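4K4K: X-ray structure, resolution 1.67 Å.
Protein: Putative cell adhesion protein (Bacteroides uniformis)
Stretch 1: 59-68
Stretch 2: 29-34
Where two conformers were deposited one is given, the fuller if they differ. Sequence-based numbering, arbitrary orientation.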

# COMPACT_ATOMS: atom_id res chain seq x y z
N ALA A 59 15.12 6.23 9.67
CA ALA A 59 15.39 7.67 9.53
C ALA A 59 15.92 7.94 8.12
O ALA A 59 16.03 9.10 7.69
CB ALA A 59 16.40 8.13 10.58
N GLN A 60 16.23 6.85 7.39
CA GLN A 60 16.75 6.86 6.01
C GLN A 60 15.59 6.83 4.99
O GLN A 60 14.53 6.26 5.28
CB GLN A 60 17.72 5.67 5.80
CG GLN A 60 19.15 5.96 6.28
CD GLN A 60 19.85 4.76 6.88
OE1 GLN A 60 20.12 3.75 6.21
NE2 GLN A 60 20.24 4.87 8.15
N THR A 61 15.81 7.44 3.82
CA THR A 61 14.80 7.50 2.75
C THR A 61 15.08 6.46 1.65
O THR A 61 14.16 6.06 0.93
CB THR A 61 14.73 8.91 2.14
OG1 THR A 61 16.04 9.32 1.74
CG2 THR A 61 14.11 9.93 3.10
N ALA A 62 16.36 6.02 1.54
CA ALA A 62 16.88 5.07 0.56
C ALA A 62 16.24 3.68 0.66
O ALA A 62 15.79 3.26 1.73
CB ALA A 62 18.39 4.94 0.72
N GLU A 63 16.22 2.97 -0.50
CA GLU A 63 15.68 1.61 -0.69
C GLU A 63 16.36 0.58 0.23
O GLU A 63 15.69 -0.34 0.69
CB GLU A 63 15.84 1.18 -2.16
N ASN A 64 17.67 0.76 0.49
CA ASN A 64 18.46 -0.14 1.33
C ASN A 64 18.51 0.31 2.83
O ASN A 64 19.30 -0.22 3.62
CB ASN A 64 19.90 -0.27 0.76
CG ASN A 64 20.69 1.02 0.59
OD1 ASN A 64 20.27 2.13 0.98
ND2 ASN A 64 21.88 0.90 0.01
N GLY A 65 17.63 1.26 3.18
CA GLY A 65 17.51 1.86 4.51
C GLY A 65 17.45 0.88 5.67
O GLY A 65 16.76 -0.14 5.59
N SER A 66 18.21 1.17 6.72
CA SER A 66 18.23 0.32 7.90
C SER A 66 17.12 0.74 8.87
O SER A 66 16.71 1.91 8.89
CB SER A 66 19.61 0.34 8.57
OG SER A 66 19.87 1.54 9.27
N PHE A 67 16.60 -0.23 9.63
CA PHE A 67 15.57 0.02 10.65
C PHE A 67 16.18 -0.13 12.01
O PHE A 67 17.07 -0.94 12.19
CB PHE A 67 14.38 -0.96 10.52
CG PHE A 67 13.63 -0.90 9.22
CD1 PHE A 67 12.67 0.08 8.99
CD2 PHE A 67 13.81 -1.89 8.25
CE1 PHE A 67 11.96 0.13 7.79
CE2 PHE A 67 13.07 -1.87 7.06
CZ PHE A 67 12.17 -0.85 6.82
N THR A 68 15.69 0.66 12.98
CA THR A 68 16.18 0.63 14.35
C THR A 68 15.02 0.36 15.30
O THR A 68 13.95 0.95 15.15
CB THR A 68 16.92 1.94 14.68
OG1 THR A 68 17.85 2.22 13.63
CG2 THR A 68 17.65 1.88 16.02
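Stretch 2, residues 29-34: DKTWEA

Stretch 2 (Asp-29 to Ala-34) lies along the first half of stretch 1 as an irregular loop against an irregular loop, the two chains running in opposite directions: Ala-34 is level with Ala-59 (CA to CA 4.1 Å), Trp-32 with Thr-61 (CA to CA 4.5 Å) and Asp-29 with Ala-62 (CA to CA 4.4 Å). The contact buries 500 Å², both sides summed, and Trp-32 contributes the largest share. The hydrogen bonding centres on the carbonyl of Thr-61. Trp-32 N donates to Thr-61 O at 3.0 Å with a good angle of 155°, Thr-31 OG1 donates to the same Thr-61 O at 3.0 Å, and Thr-31 N adds a weak bond to Thr-61 O at 2.9 Å, weak because its angle is only 126°. Thr-31 adopts chi1 p (60°) with its CA-to-CB bond toward stretch 1, a conformation that brings its hydroxyl to the oxygen already met by the backbone; its methyl CG2 rests 3.9 Å from Glu-63 CB. Thr-61, also p (53°), points its CB sideways and sends OG1 back to Asp-29 O, a weak hydrogen bond of 3.3 Å. A CA-H...O contact, Thr-61 CA to Trp-32 O at 3.2 Å, supplements them.

Beyond Thr-61, stretch 1 folds into a type I turn from Ala-62 to Gly-65, closed by Gly-65 N to Ala-62 O at 3.1 Å. The same Ala-62 O lies at the edge of the Trp-32 ring, 3.5 Å from CD1. A CB on Gly-65 would point toward stretch 2 but would come within 2.9 Å of Ala-62 O, so the bare glycine suits this tight turn. Trp-32 is m (-53°) with chi2 98°; CB stays beside Gln-60 O (3.6 Å), while the indole turns an edge to the turn and reaches on to Phe-67. There Phe-67, m (-61°) with chi2 -81°, starts sideways, but its end comes nearer: CZ stands 3.6 Å from Trp-32 CZ2, over one face of the indole. The rings meet edge to face, Phe-67 supplying the edge, with planes at 81° and 5.2 Å between the centroids of its ring and the indole six-membered ring. Trp-32 NE1 is hydrogen-bonded elsewhere in the structure. Gln-60 points its CB away from stretch 2; chi1 m (-83°), an off-well chi2 of 145° and chi3 of 64° together place OE1 by its own stretch, where Ser-66 N donates to OE1 at 3.3 Å. At the far end, Ala-34 CB closes the contact against Ala-59 O at 3.8 Å.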

# COMPACT_ATOMS: atom_id res chain seq x y z
N ASP A 29 15.75 5.84 -3.85
CA ASP A 29 16.25 7.09 -3.28
C ASP A 29 15.21 7.73 -2.35
O ASP A 29 15.58 8.29 -1.31
CB ASP A 29 16.66 8.08 -4.38
N LYS A 30 13.91 7.65 -2.71
CA LYS A 30 12.81 8.20 -1.91
C LYS A 30 11.73 7.12 -1.65
O LYS A 30 10.54 7.36 -1.86
CB LYS A 30 12.21 9.44 -2.60
N THR A 31 12.16 5.93 -1.16
CA THR A 31 11.24 4.81 -0.87
C THR A 31 10.53 5.04 0.49
O THR A 31 9.30 5.03 0.54
CB THR A 31 11.95 3.46 -0.93
OG1 THR A 31 13.00 3.43 0.03
CG2 THR A 31 12.51 3.15 -2.32
N TRP A 32 11.30 5.25 1.58
CA TRP A 32 10.77 5.51 2.92
C TRP A 32 10.89 6.98 3.27
O TRP A 32 11.57 7.72 2.57
CB TRP A 32 11.54 4.68 3.98
CG TRP A 32 11.63 3.22 3.71
CD1 TRP A 32 12.67 2.55 3.13
CD2 TRP A 32 10.63 2.23 4.02
NE1 TRP A 32 12.37 1.21 3.02
CE2 TRP A 32 11.13 0.98 3.57
CE3 TRP A 32 9.36 2.28 4.61
CZ2 TRP A 32 10.40 -0.21 3.72
CZ3 TRP A 32 8.65 1.10 4.77
CH2 TRP A 32 9.16 -0.12 4.32
N GLU A 33 10.27 7.39 4.38
CA GLU A 33 10.42 8.75 4.90
C GLU A 33 10.73 8.65 6.38
O GLU A 33 10.23 7.74 7.05
CB GLU A 33 9.21 9.66 4.61
CG GLU A 33 7.83 9.12 4.93
CD GLU A 33 6.74 9.97 4.30
OE1 GLU A 33 6.46 11.06 4.84
OE2 GLU A 33 6.21 9.56 3.24
N ALA A 34 11.61 9.55 6.88
CA ALA A 34 12.04 9.58 8.29
C ALA A 34 10.83 9.43 9.22
O ALA A 34 9.80 10.09 9.02
CB ALA A 34 12.79 10.87 8.59